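Putative pachytene checkpoint protein 2 (Caenorhabditis elegans, PDB 4XGU) is a hexameric AAA+ ATPase, seen here with bound ADP, that probably plays a key role in chromosome recombination during meiosis. Local coordinates at residues S143-E148 against T186-G191; G72-R77 against E148-V153; Q194-R199 against M246-I251; N300-L305 against V316-Q321. All coordinates share one frame; numbering follows the deposited sequence.

Interaction 1 (S143-E148 against T186-G191). With ADP (adenosine-5'-diphosphate), chain H.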
loop_
_atom_site.group_PDB
_atom_site.type_symbol
_atom_site.label_atom_id
_atom_site.label_comp_id
_atom_site.label_asym_id
_atom_site.label_seq_id
_atom_site.Cartn_x
_atom_site.Cartn_y
_atom_site.Cartn_z
ATOM N N SER B 143 -44.251 -1.223 1.206
ATOM C CA SER B 143 -43.868 -0.406 0.061
ATOM C C SER B 143 -44.249 -1.012 -1.283
ATOM O O SER B 143 -43.787 -0.545 -2.325
ATOM C CB SER B 143 -42.360 -0.153 0.089
ATOM O OG SER B 143 -41.646 -1.377 0.093
ATOM N N ASN B 144 -45.087 -2.045 -1.259
ATOM C CA ASN B 144 -45.438 -2.790 -2.468
ATOM C C ASN B 144 -44.191 -3.359 -3.148
ATOM O O ASN B 144 -44.178 -3.603 -4.354
ATOM C CB ASN B 144 -46.226 -1.906 -3.441
ATOM C CG ASN B 144 -47.163 -2.705 -4.328
ATOM O OD1 ASN B 144 -47.071 -2.655 -5.554
ATOM N ND2 ASN B 144 -48.068 -3.455 -3.707
ATOM N N LEU B 145 -43.151 -3.572 -2.346
ATOM C CA LEU B 145 -41.865 -4.085 -2.805
ATOM C C LEU B 145 -41.974 -5.467 -3.434
ATOM O O LEU B 145 -41.325 -5.750 -4.441
ATOM C CB LEU B 145 -40.880 -4.129 -1.633
ATOM C CG LEU B 145 -39.670 -5.061 -1.745
ATOM C CD1 LEU B 145 -38.668 -4.537 -2.760
ATOM C CD2 LEU B 145 -39.013 -5.262 -0.388
ATOM N N LYS B 146 -42.785 -6.326 -2.825
ATOM C CA LYS B 146 -42.950 -7.697 -3.295
ATOM C C LYS B 146 -43.494 -7.716 -4.714
ATOM O O LYS B 146 -43.010 -8.466 -5.560
ATOM C CB LYS B 146 -43.871 -8.484 -2.359
ATOM C CG LYS B 146 -43.301 -8.686 -0.960
ATOM C CD LYS B 146 -44.349 -9.218 0.012
ATOM C CE LYS B 146 -44.875 -10.576 -0.421
ATOM N NZ LYS B 146 -45.971 -11.057 0.473
ATOM N N ASN B 147 -44.493 -6.880 -4.978
ATOM C CA ASN B 147 -45.073 -6.802 -6.312
ATOM C C ASN B 147 -44.074 -6.304 -7.344
ATOM O O ASN B 147 -44.036 -6.807 -8.467
ATOM C CB ASN B 147 -46.308 -5.900 -6.311
ATOM C CG ASN B 147 -47.572 -6.645 -5.933
ATOM O OD1 ASN B 147 -47.686 -7.852 -6.152
ATOM N ND2 ASN B 147 -48.536 -5.926 -5.366
ATOM N N GLU B 148 -43.264 -5.321 -6.962
ATOM C CA GLU B 148 -42.323 -4.707 -7.896
ATOM C C GLU B 148 -41.249 -5.694 -8.339
ATOM O O GLU B 148 -40.960 -5.817 -9.529
ATOM C CB GLU B 148 -41.673 -3.471 -7.270
ATOM C CG GLU B 148 -42.657 -2.374 -6.904
ATOM C CD GLU B 148 -41.986 -1.176 -6.259
ATOM O OE1 GLU B 148 -42.701 -0.338 -5.668
ATOM O OE2 GLU B 148 -40.744 -1.071 -6.340
ATOM N N THR B 186 -32.811 -12.509 1.693
ATOM C CA THR B 186 -32.652 -13.903 1.307
ATOM C C THR B 186 -34.013 -14.559 1.117
ATOM O O THR B 186 -34.244 -15.245 0.122
ATOM C CB THR B 186 -31.849 -14.695 2.354
ATOM O OG1 THR B 186 -30.580 -14.063 2.567
ATOM C CG2 THR B 186 -31.629 -16.125 1.887
ATOM N N SER B 187 -34.914 -14.325 2.068
ATOM C CA SER B 187 -36.263 -14.884 2.010
ATOM C C SER B 187 -36.993 -14.442 0.746
ATOM O O SER B 187 -37.728 -15.223 0.143
ATOM C CB SER B 187 -37.065 -14.482 3.249
ATOM O OG SER B 187 -36.549 -15.101 4.414
ATOM N N LEU B 188 -36.783 -13.190 0.351
ATOM C CA LEU B 188 -37.337 -12.680 -0.899
ATOM C C LEU B 188 -36.837 -13.493 -2.088
ATOM O O LEU B 188 -37.617 -13.890 -2.951
ATOM C CB LEU B 188 -36.975 -11.206 -1.093
ATOM C CG LEU B 188 -37.784 -10.169 -0.315
ATOM C CD1 LEU B 188 -37.275 -8.770 -0.619
ATOM C CD2 LEU B 188 -39.260 -10.284 -0.656
ATOM N N CYS B 189 -35.532 -13.740 -2.124
ATOM C CA CYS B 189 -34.929 -14.501 -3.210
ATOM C C CYS B 189 -35.448 -15.933 -3.253
ATOM O O CYS B 189 -35.715 -16.466 -4.328
ATOM C CB CYS B 189 -33.407 -14.508 -3.080
ATOM S SG CYS B 189 -32.629 -12.920 -3.422
ATOM N N LYS B 190 -35.576 -16.552 -2.084
ATOM C CA LYS B 190 -36.086 -17.913 -1.999
ATOM C C LYS B 190 -37.505 -17.971 -2.553
ATOM O O LYS B 190 -37.796 -18.741 -3.470
ATOM C CB LYS B 190 -36.071 -18.419 -0.555
ATOM C CG LYS B 190 -34.739 -18.312 0.168
ATOM C CD LYS B 190 -33.777 -19.407 -0.243
ATOM C CE LYS B 190 -32.767 -19.702 0.861
ATOM N NZ LYS B 190 -33.421 -20.203 2.105
ATOM N N GLY B 191 -38.381 -17.141 -1.995
ATOM C CA GLY B 191 -39.784 -17.143 -2.366
ATOM C C GLY B 191 -40.010 -16.758 -3.811
ATOM O O GLY B 191 -40.904 -17.292 -4.475
HETATM P PB ADP H . -31.438 -11.200 5.335
HETATM O O1B ADP H . -31.844 -9.749 5.383
HETATM O O2B ADP H . -31.479 -11.799 3.951
HETATM O O3B ADP H . -30.179 -11.522 6.110
HETATM P PA ADP H . -33.103 -13.443 5.770
HETATM O O1A ADP H . -33.816 -13.392 4.441
HETATM O O2A ADP H . -31.932 -14.378 5.969
HETATM O O3A ADP H . -32.623 -11.946 6.142
HETATM O "O5'" ADP H . -34.208 -13.804 6.882
HETATM C "C5'" ADP H . -34.455 -12.958 8.001
HETATM C "C4'" ADP H . -35.527 -13.602 8.871
HETATM O "O4'" ADP H . -36.277 -12.583 9.536
HETATM C "C3'" ADP H . -36.503 -14.418 8.040
HETATM O "O3'" ADP H . -36.328 -15.813 8.302
HETATM C "C2'" ADP H . -37.885 -13.969 8.466
HETATM O "O2'" ADP H . -38.494 -14.979 9.276
HETATM C "C1'" ADP H . -37.679 -12.707 9.288
HETATM N N9 ADP H . -38.097 -11.534 8.480
HETATM C C8 ADP H . -37.269 -10.574 8.025
HETATM N N7 ADP H . -37.939 -9.631 7.316
HETATM C C5 ADP H . -39.235 -9.987 7.308
HETATM C C6 ADP H . -40.482 -9.432 6.738
HETATM N N6 ADP H . -40.464 -8.283 6.023
HETATM N N1 ADP H . -41.630 -10.108 6.959
HETATM C C2 ADP H . -41.652 -11.251 7.671
HETATM N N3 ADP H . -40.558 -11.815 8.218
HETATM C C4 ADP H . -39.338 -11.240 8.077
#
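Segments 143-148 and 186-191 come nearest at Lys146 and Leu188, whose CA atoms are 7.9 Å apart, and no hydrogen bond joins the two segments. Two buried leucines bridge the gap: CD2 of Leu145 meets CD1 of Leu188 at 3.9 Å, the two side chains crossing obliquely. Leu145 holds its CG anti to the backbone N (chi1 159°), which carries the methyl across. The second methyl of Leu188, CD2, lies 4.4 Å from CG of Lys146. The lysine therefore offers only aliphatic chain here, while its NZ leads away to the carbonyls of Trp136 and Leu139 and to a salt bridge with Asp78. Directly before Leu188, ADP is gripped by backbone and hydroxyl together. Thr186 gives O2B of ADP a bond from N of 2.7 Å and one from OG1 of 2.8 Å, and Ser187 N reaches ADP O1A at 2.8 Å. A P-loop (Walker A) helix holding a diphosphate at its N-terminal turn, with an apolar flank packed on a neighbouring helix, suits an AAA+ nucleotide site.

Interaction 2 (G72-R77 against E148-V153)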
loop_
_atom_site.group_PDB
_atom_site.type_symbol
_atom_site.label_atom_id
_atom_site.label_comp_id
_atom_site.label_asym_id
_atom_site.label_seq_id
_atom_site.Cartn_x
_atom_site.Cartn_y
_atom_site.Cartn_z
ATOM N N GLY B 72 -52.968 -14.718 -7.323
ATOM C CA GLY B 72 -52.222 -13.484 -7.180
ATOM C C GLY B 72 -52.049 -12.694 -8.458
ATOM O O GLY B 72 -51.994 -13.253 -9.553
ATOM N N THR B 73 -51.965 -11.377 -8.306
ATOM C CA THR B 73 -51.682 -10.488 -9.421
ATOM C C THR B 73 -50.809 -9.337 -8.953
ATOM O O THR B 73 -50.766 -9.023 -7.763
ATOM C CB THR B 73 -52.961 -9.919 -10.038
ATOM O OG1 THR B 73 -52.616 -9.040 -11.116
ATOM C CG2 THR B 73 -53.738 -9.140 -8.990
ATOM N N CYS B 74 -50.116 -8.706 -9.893
ATOM C CA CYS B 74 -49.258 -7.575 -9.572
ATOM C C CYS B 74 -50.012 -6.262 -9.753
ATOM O O CYS B 74 -49.514 -5.196 -9.402
ATOM C CB CYS B 74 -47.998 -7.602 -10.438
ATOM S SG CYS B 74 -46.977 -9.085 -10.195
ATOM N N GLU B 75 -51.226 -6.354 -10.293
ATOM C CA GLU B 75 -52.079 -5.188 -10.499
ATOM C C GLU B 75 -52.676 -4.691 -9.185
ATOM O O GLU B 75 -52.921 -3.497 -9.016
ATOM C CB GLU B 75 -53.205 -5.512 -11.482
ATOM C CG GLU B 75 -52.737 -6.059 -12.821
ATOM C CD GLU B 75 -53.892 -6.434 -13.734
ATOM O OE1 GLU B 75 -54.551 -5.516 -14.268
ATOM O OE2 GLU B 75 -54.142 -7.645 -13.916
ATOM N N LEU B 76 -52.914 -5.616 -8.261
ATOM C CA LEU B 76 -53.539 -5.280 -6.985
ATOM C C LEU B 76 -52.531 -5.221 -5.847
ATOM O O LEU B 76 -51.432 -5.767 -5.943
ATOM C CB LEU B 76 -54.641 -6.287 -6.639
ATOM C CG LEU B 76 -56.050 -5.995 -7.162
ATOM C CD1 LEU B 76 -57.020 -7.076 -6.712
ATOM C CD2 LEU B 76 -56.522 -4.622 -6.703
ATOM N N ARG B 77 -52.923 -4.552 -4.767
ATOM C CA ARG B 77 -52.091 -4.440 -3.578
ATOM C C ARG B 77 -51.873 -5.825 -2.968
ATOM O O ARG B 77 -52.665 -6.741 -3.197
ATOM C CB ARG B 77 -52.736 -3.482 -2.570
ATOM C CG ARG B 77 -51.911 -3.216 -1.322
ATOM C CD ARG B 77 -52.535 -2.143 -0.451
ATOM N NE ARG B 77 -52.094 -0.806 -0.836
ATOM C CZ ARG B 77 -52.781 0.013 -1.627
ATOM N NH1 ARG B 77 -53.954 -0.364 -2.119
ATOM N NH2 ARG B 77 -52.296 1.212 -1.921
ATOM N N GLU B 148 -43.264 -5.321 -6.962
ATOM C CA GLU B 148 -42.323 -4.707 -7.896
ATOM C C GLU B 148 -41.249 -5.694 -8.339
ATOM O O GLU B 148 -40.960 -5.817 -9.529
ATOM C CB GLU B 148 -41.673 -3.471 -7.270
ATOM C CG GLU B 148 -42.657 -2.374 -6.904
ATOM C CD GLU B 148 -41.986 -1.176 -6.259
ATOM O OE1 GLU B 148 -42.701 -0.338 -5.668
ATOM O OE2 GLU B 148 -40.744 -1.071 -6.340
ATOM N N VAL B 149 -40.663 -6.394 -7.374
ATOM C CA VAL B 149 -39.633 -7.387 -7.658
ATOM C C VAL B 149 -40.200 -8.560 -8.456
ATOM O O VAL B 149 -39.616 -8.984 -9.456
ATOM C CB VAL B 149 -38.997 -7.916 -6.363
ATOM C CG1 VAL B 149 -38.078 -9.089 -6.660
ATOM C CG2 VAL B 149 -38.239 -6.803 -5.656
ATOM N N MET B 150 -41.342 -9.068 -8.004
ATOM C CA MET B 150 -42.020 -10.185 -8.654
ATOM C C MET B 150 -42.278 -9.935 -10.142
ATOM O O MET B 150 -41.884 -10.737 -10.990
ATOM C CB MET B 150 -43.344 -10.475 -7.939
ATOM C CG MET B 150 -44.163 -11.604 -8.540
ATOM S SD MET B 150 -43.360 -13.210 -8.380
ATOM C CE MET B 150 -44.707 -14.294 -8.856
ATOM N N SER B 151 -42.929 -8.818 -10.455
ATOM C CA SER B 151 -43.311 -8.530 -11.835
ATOM C C SER B 151 -42.100 -8.264 -12.724
ATOM O O SER B 151 -42.070 -8.687 -13.880
ATOM C CB SER B 151 -44.268 -7.337 -11.889
ATOM O OG SER B 151 -43.618 -6.144 -11.494
ATOM N N TYR B 152 -41.104 -7.567 -12.181
ATOM C CA TYR B 152 -39.916 -7.210 -12.949
ATOM C C TYR B 152 -39.084 -8.435 -13.298
ATOM O O TYR B 152 -38.676 -8.612 -14.445
ATOM C CB TYR B 152 -39.057 -6.204 -12.178
ATOM C CG TYR B 152 -37.968 -5.553 -13.002
ATOM C CD1 TYR B 152 -36.703 -6.122 -13.094
ATOM C CD2 TYR B 152 -38.200 -4.364 -13.680
ATOM C CE1 TYR B 152 -35.703 -5.525 -13.841
ATOM C CE2 TYR B 152 -37.208 -3.760 -14.427
ATOM C CZ TYR B 152 -35.961 -4.345 -14.504
ATOM O OH TYR B 152 -34.968 -3.748 -15.249
ATOM N N VAL B 153 -38.831 -9.278 -12.304
ATOM C CA VAL B 153 -37.990 -10.451 -12.506
ATOM C C VAL B 153 -38.694 -11.454 -13.414
ATOM O O VAL B 153 -38.053 -12.142 -14.211
ATOM C CB VAL B 153 -37.615 -11.106 -11.166
ATOM C CG1 VAL B 153 -36.843 -12.379 -11.395
ATOM C CG2 VAL B 153 -36.787 -10.142 -10.332
#
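The loop that leaves strand 68-72 of the Pch2 N-terminal domain touches helix 145-161 through Cys74, which sits over Met150 and Ser151. The CA atoms of Cys74 and Ser151 are 6.4 Å apart. SG does most of the touching: it lies 3.6 Å from CB of Ser151 and 4.1 Å from CG of Met150; the sulfur rests on aliphatic carbon, and no hydrogen bond crosses. Cys74 is the middle residue of an ST turn, in which Thr73 OG1 accepts the N-H of Glu75 at 3.1 Å in a nearly straight bond (170°). The same OG1 is also bonded to the carbonyl of Asn10. On the helix, Ser151 keeps its hydroxyl back toward its own backbone (chi1 67°), where OG is hydrogen-bonded to the carbonyl of Asn147, so that CB faces the sulfur. Met150 bends at chi2 (66°), which takes its thioether away from Cys74 to Leu192 and His195 of helix 185-199. Ser151 also packs on Ser396 of a neighbouring subunit.

Interaction 3 (Q194-R199 against M246-I251)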
loop_
_atom_site.group_PDB
_atom_site.type_symbol
_atom_site.label_atom_id
_atom_site.label_comp_id
_atom_site.label_asym_id
_atom_site.label_seq_id
_atom_site.Cartn_x
_atom_site.Cartn_y
_atom_site.Cartn_z
ATOM N N GLN B 194 -39.251 -19.594 -5.916
ATOM C CA GLN B 194 -40.294 -20.591 -5.694
ATOM C C GLN B 194 -41.474 -20.343 -6.624
ATOM O O GLN B 194 -41.989 -21.268 -7.252
ATOM C CB GLN B 194 -40.761 -20.572 -4.236
ATOM C CG GLN B 194 -41.805 -21.630 -3.886
ATOM C CD GLN B 194 -41.193 -22.978 -3.540
ATOM O OE1 GLN B 194 -40.006 -23.214 -3.764
ATOM N NE2 GLN B 194 -42.005 -23.869 -2.986
ATOM N N HIS B 195 -41.892 -19.086 -6.712
ATOM C CA HIS B 195 -43.027 -18.726 -7.550
ATOM C C HIS B 195 -42.681 -18.849 -9.029
ATOM O O HIS B 195 -43.453 -19.407 -9.809
ATOM C CB HIS B 195 -43.507 -17.306 -7.231
ATOM C CG HIS B 195 -44.422 -17.228 -6.046
ATOM N ND1 HIS B 195 -45.707 -17.724 -6.064
ATOM C CD2 HIS B 195 -44.237 -16.707 -4.809
ATOM C CE1 HIS B 195 -46.275 -17.517 -4.888
ATOM N NE2 HIS B 195 -45.404 -16.902 -4.110
ATOM N N LEU B 196 -41.521 -18.331 -9.410
ATOM C CA LEU B 196 -41.104 -18.349 -10.807
ATOM C C LEU B 196 -41.014 -19.766 -11.358
ATOM O O LEU B 196 -41.390 -20.014 -12.499
ATOM C CB LEU B 196 -39.763 -17.642 -10.969
ATOM C CG LEU B 196 -39.815 -16.118 -10.864
ATOM C CD1 LEU B 196 -38.416 -15.546 -10.921
ATOM C CD2 LEU B 196 -40.679 -15.534 -11.972
ATOM N N SER B 197 -40.523 -20.694 -10.542
ATOM C CA SER B 197 -40.421 -22.093 -10.949
ATOM C C SER B 197 -41.794 -22.683 -11.273
ATOM O O SER B 197 -41.925 -23.521 -12.165
ATOM C CB SER B 197 -39.745 -22.917 -9.855
ATOM O OG SER B 197 -40.539 -22.939 -8.682
ATOM N N ILE B 198 -42.814 -22.242 -10.545
ATOM C CA ILE B 198 -44.181 -22.689 -10.794
ATOM C C ILE B 198 -44.800 -21.924 -11.963
ATOM O O ILE B 198 -45.450 -22.514 -12.825
ATOM C CB ILE B 198 -45.063 -22.522 -9.542
ATOM C CG1 ILE B 198 -44.537 -23.394 -8.400
ATOM C CG2 ILE B 198 -46.508 -22.878 -9.851
ATOM C CD1 ILE B 198 -45.196 -23.111 -7.072
ATOM N N ARG B 199 -44.588 -20.611 -11.986
ATOM C CA ARG B 199 -45.085 -19.758 -13.064
ATOM C C ARG B 199 -44.593 -20.212 -14.434
ATOM O O ARG B 199 -45.335 -20.171 -15.414
ATOM C CB ARG B 199 -44.662 -18.309 -12.829
ATOM C CG ARG B 199 -45.664 -17.463 -12.064
ATOM C CD ARG B 199 -46.370 -16.494 -13.000
ATOM N NE ARG B 199 -46.559 -15.178 -12.394
ATOM C CZ ARG B 199 -46.194 -14.033 -12.964
ATOM N NH1 ARG B 199 -45.619 -14.041 -14.160
ATOM N NH2 ARG B 199 -46.405 -12.882 -12.342
ATOM N N MET B 246 -34.566 -24.401 -15.723
ATOM C CA MET B 246 -34.057 -23.110 -15.286
ATOM C C MET B 246 -33.310 -23.250 -13.969
ATOM O O MET B 246 -33.743 -23.976 -13.070
ATOM C CB MET B 246 -35.189 -22.081 -15.166
ATOM C CG MET B 246 -36.197 -22.341 -14.061
ATOM S SD MET B 246 -37.629 -21.241 -14.166
ATOM C CE MET B 246 -36.833 -19.652 -14.393
ATOM N N VAL B 247 -32.172 -22.571 -13.870
ATOM C CA VAL B 247 -31.362 -22.632 -12.662
ATOM C C VAL B 247 -31.314 -21.264 -11.981
ATOM O O VAL B 247 -31.261 -20.220 -12.634
ATOM C CB VAL B 247 -29.926 -23.149 -12.964
ATOM C CG1 VAL B 247 -29.973 -24.237 -14.030
ATOM C CG2 VAL B 247 -29.007 -22.029 -13.402
ATOM N N PHE B 248 -31.382 -21.280 -10.655
ATOM C CA PHE B 248 -31.310 -20.061 -9.866
ATOM C C PHE B 248 -30.035 -20.058 -9.044
ATOM O O PHE B 248 -29.720 -21.043 -8.378
ATOM C CB PHE B 248 -32.523 -19.930 -8.945
ATOM C CG PHE B 248 -33.803 -19.615 -9.659
ATOM C CD1 PHE B 248 -34.604 -20.631 -10.157
ATOM C CD2 PHE B 248 -34.215 -18.305 -9.821
ATOM C CE1 PHE B 248 -35.790 -20.344 -10.811
ATOM C CE2 PHE B 248 -35.398 -18.009 -10.474
ATOM C CZ PHE B 248 -36.187 -19.031 -10.969
ATOM N N VAL B 249 -29.298 -18.956 -9.084
ATOM C CA VAL B 249 -28.094 -18.852 -8.276
ATOM C C VAL B 249 -28.237 -17.748 -7.244
ATOM O O VAL B 249 -28.318 -16.569 -7.587
ATOM C CB VAL B 249 -26.854 -18.591 -9.138
ATOM C CG1 VAL B 249 -25.629 -18.418 -8.256
ATOM C CG2 VAL B 249 -26.650 -19.727 -10.127
ATOM N N LEU B 250 -28.282 -18.140 -5.977
ATOM C CA LEU B 250 -28.358 -17.181 -4.885
ATOM C C LEU B 250 -26.984 -16.989 -4.255
ATOM O O LEU B 250 -26.271 -17.957 -3.991
ATOM C CB LEU B 250 -29.367 -17.640 -3.832
ATOM C CG LEU B 250 -29.460 -16.769 -2.579
ATOM C CD1 LEU B 250 -29.880 -15.357 -2.947
ATOM C CD2 LEU B 250 -30.422 -17.369 -1.571
ATOM N N ILE B 251 -26.615 -15.733 -4.025
ATOM C CA ILE B 251 -25.335 -15.408 -3.409
ATOM C C ILE B 251 -25.546 -14.494 -2.201
ATOM O O ILE B 251 -25.995 -13.357 -2.341
ATOM C CB ILE B 251 -24.386 -14.739 -4.421
ATOM C CG1 ILE B 251 -24.133 -15.678 -5.603
ATOM C CG2 ILE B 251 -23.076 -14.356 -3.755
ATOM C CD1 ILE B 251 -23.529 -15.003 -6.808
#
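Leu196 and Phe248 meet where helix 185-199 covers the central sheet of the AAA+ alpha/beta core, its last turns running antiparallel to strand 245-251 (172° between the segment axes, 10.3 Å apart). CB of Leu196 comes to 3.8 Å from CZ of Phe248, and CD1 of Leu196 lies 3.9 Å from CE2 of the same ring. The leucine thus spans the far end of the phenyl obliquely, and the two side chains stand at about a right angle. Met246, two residues back on the same side of the strand, sends SD to 4.3 Å from CA of Ser197, filling beside the helix backbone without a polar bond. One shell out, strand 245-251 is fixed between strands 206-212 and 293-299: the backbone of Phe248 bonds to Val208 and Leu210, while its side chain packs on Leu294 and Leu296. Leu196 is in turn backed by Val153 and Ala154 of helix 145-161. By its sequence this strand probably leads into the Walker B acidic pair. Next to Leu196, the hydroxyl of Ser197 turns back into its own helix, OG giving a 2.6 Å bond to O of Gln194 from 41° above the carbonyl plane.

Interaction 4 (N300-L305 against V316-Q321)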
loop_
_atom_site.group_PDB
_atom_site.type_symbol
_atom_site.label_atom_id
_atom_site.label_comp_id
_atom_site.label_asym_id
_atom_site.label_seq_id
_atom_site.Cartn_x
_atom_site.Cartn_y
_atom_site.Cartn_z
ATOM N N ASN B 300 -25.753 -7.445 2.722
ATOM C CA ASN B 300 -26.186 -7.044 4.057
ATOM C C ASN B 300 -25.670 -5.664 4.449
ATOM O O ASN B 300 -26.168 -5.051 5.393
ATOM C CB ASN B 300 -25.743 -8.080 5.093
ATOM C CG ASN B 300 -26.558 -9.358 5.026
ATOM O OD1 ASN B 300 -27.729 -9.342 4.644
ATOM N ND2 ASN B 300 -25.945 -10.473 5.403
ATOM N N LEU B 301 -24.667 -5.180 3.725
ATOM C CA LEU B 301 -24.125 -3.849 3.970
ATOM C C LEU B 301 -24.850 -2.815 3.118
ATOM O O LEU B 301 -25.207 -3.085 1.972
ATOM C CB LEU B 301 -22.621 -3.813 3.679
ATOM C CG LEU B 301 -21.908 -2.460 3.786
ATOM C CD1 LEU B 301 -21.844 -1.991 5.235
ATOM C CD2 LEU B 301 -20.516 -2.531 3.168
ATOM N N GLU B 302 -25.066 -1.632 3.681
ATOM C CA GLU B 302 -25.713 -0.550 2.952
ATOM C C GLU B 302 -24.734 0.600 2.704
ATOM O O GLU B 302 -23.862 0.871 3.532
ATOM C CB GLU B 302 -26.942 -0.055 3.718
ATOM C CG GLU B 302 -27.939 0.722 2.876
ATOM C CD GLU B 302 -29.180 1.107 3.661
ATOM O OE1 GLU B 302 -30.252 1.278 3.041
ATOM O OE2 GLU B 302 -29.083 1.236 4.901
ATOM N N SER B 303 -24.874 1.235 1.541
ATOM C CA SER B 303 -24.164 2.469 1.180
ATOM C C SER B 303 -22.665 2.324 0.891
ATOM O O SER B 303 -21.946 3.322 0.854
ATOM C CB SER B 303 -24.355 3.527 2.272
ATOM O OG SER B 303 -23.523 4.649 2.038
ATOM N N THR B 304 -22.190 1.101 0.681
ATOM C CA THR B 304 -20.818 0.898 0.214
ATOM C C THR B 304 -20.808 -0.219 -0.823
ATOM O O THR B 304 -19.929 -1.083 -0.834
ATOM C CB THR B 304 -19.850 0.567 1.369
ATOM O OG1 THR B 304 -20.208 1.329 2.527
ATOM C CG2 THR B 304 -18.410 0.901 0.982
ATOM N N LEU B 305 -21.807 -0.182 -1.698
ATOM C CA LEU B 305 -21.998 -1.201 -2.721
ATOM C C LEU B 305 -20.850 -1.237 -3.720
ATOM O O LEU B 305 -20.363 -0.193 -4.156
ATOM C CB LEU B 305 -23.315 -0.957 -3.454
ATOM C CG LEU B 305 -24.317 -2.106 -3.473
ATOM C CD1 LEU B 305 -25.607 -1.655 -4.136
ATOM C CD2 LEU B 305 -23.725 -3.310 -4.187
ATOM N N VAL B 316 -31.503 -2.929 -8.992
ATOM C CA VAL B 316 -31.019 -2.899 -7.619
ATOM C C VAL B 316 -32.114 -2.381 -6.699
ATOM O O VAL B 316 -32.537 -1.230 -6.813
ATOM C CB VAL B 316 -29.773 -2.016 -7.474
ATOM C CG1 VAL B 316 -29.335 -1.958 -6.020
ATOM C CG2 VAL B 316 -28.646 -2.537 -8.354
ATOM N N LYS B 317 -32.577 -3.237 -5.793
ATOM C CA LYS B 317 -33.638 -2.871 -4.864
ATOM C C LYS B 317 -33.132 -2.751 -3.433
ATOM O O LYS B 317 -32.482 -3.660 -2.914
ATOM C CB LYS B 317 -34.775 -3.891 -4.922
ATOM C CG LYS B 317 -35.887 -3.521 -5.882
ATOM C CD LYS B 317 -36.577 -2.239 -5.442
ATOM C CE LYS B 317 -37.658 -1.828 -6.426
ATOM N NZ LYS B 317 -38.367 -0.592 -5.990
ATOM N N ASN B 318 -33.439 -1.623 -2.801
ATOM C CA ASN B 318 -33.093 -1.409 -1.403
ATOM C C ASN B 318 -34.232 -1.819 -0.483
ATOM O O ASN B 318 -35.347 -1.317 -0.598
ATOM C CB ASN B 318 -32.723 0.055 -1.154
ATOM C CG ASN B 318 -31.254 0.334 -1.411
ATOM O OD1 ASN B 318 -30.900 1.244 -2.165
ATOM N ND2 ASN B 318 -30.387 -0.453 -0.783
ATOM N N VAL B 319 -33.945 -2.742 0.428
ATOM C CA VAL B 319 -34.936 -3.192 1.394
ATOM C C VAL B 319 -34.610 -2.627 2.769
ATOM O O VAL B 319 -33.580 -2.961 3.356
ATOM C CB VAL B 319 -34.995 -4.725 1.470
ATOM C CG1 VAL B 319 -36.220 -5.159 2.240
ATOM C CG2 VAL B 319 -35.010 -5.321 0.072
ATOM N N GLY B 320 -35.482 -1.766 3.279
ATOM C CA GLY B 320 -35.228 -1.109 4.546
ATOM C C GLY B 320 -35.826 -1.855 5.721
ATOM O O GLY B 320 -36.598 -2.798 5.536
ATOM N N GLN B 321 -35.458 -1.442 6.930
ATOM C CA GLN B 321 -36.075 -1.983 8.135
ATOM C C GLN B 321 -37.558 -1.625 8.129
ATOM O O GLN B 321 -37.929 -0.544 7.672
ATOM C CB GLN B 321 -35.386 -1.443 9.394
ATOM C CG GLN B 321 -33.904 -1.796 9.520
ATOM C CD GLN B 321 -33.659 -3.229 9.982
ATOM O OE1 GLN B 321 -34.548 -4.079 9.922
ATOM N NE2 GLN B 321 -32.444 -3.497 10.448
#
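Leu305 lays its CD1 against CG1 of Val316 at 4.2 Å, the two side chains sliding past each other in opposite directions. CG1 of Val316 stands opposite its backbone N (chi1 177°), which turns that methyl toward the leucine. Both side chains also touch Leu176 of strand 174-178 and Val310 of helix 307-312, so the pair belongs to a small apolar patch shared with that strand and helix. Nearer the nucleotide end, Glu302 extends across Asn318. Its fully stretched chain brings OE1 to 4.2 Å from ND2 of Asn318, with the carboxylate and amide planes 58° apart. The CA atoms of these two residues are 8.6 Å apart, and their side chains reach toward each other across that gap. Strand 315-318 is an edge strand of the central AAA+ sheet within the chain, pairing with 174-178 through the backbone of Lys317, whose NZ forms a salt bridge with Glu148. The loop 300-305 leaves strand 293-299, on the far side of 174-178, by way of Asn300, which touches ADP and bonds to Lys185 and Glu253, as expected of the sensor 1 residue of AAA+ proteins. No hydrogen bond joins the two segments. The methyl pair makes an ordinary apolar contact, whereas the exposed Glu302 and Asn318 meet at a range that would allow at most a weak electrostatic attraction, so the apolar pair probably carries more of the contact.

How the interactions relate
Followed from the N terminus, interaction 2 is the first to open, bringing the N-terminal domain loop 72-77 onto helix 145-161. Before it closes, interaction 1 opens; it closes the 37-residue stretch that holds the rest of helix 145-161, strand 174-178 and the P-loop, so the two cross, sharing Glu148 and one helix. Interaction 3 then follows in series, closing the 46-residue excursion from the end of helix 185-199 to strand 245-251, and interaction 4 closes a short loop around helix 307-312. Helix 145-161 links all four: its successive turns face the N-terminal loop, the P-loop helix and edge strand 315-318. Together they tie the N-terminal domain, the P-loop helix and the central sheet.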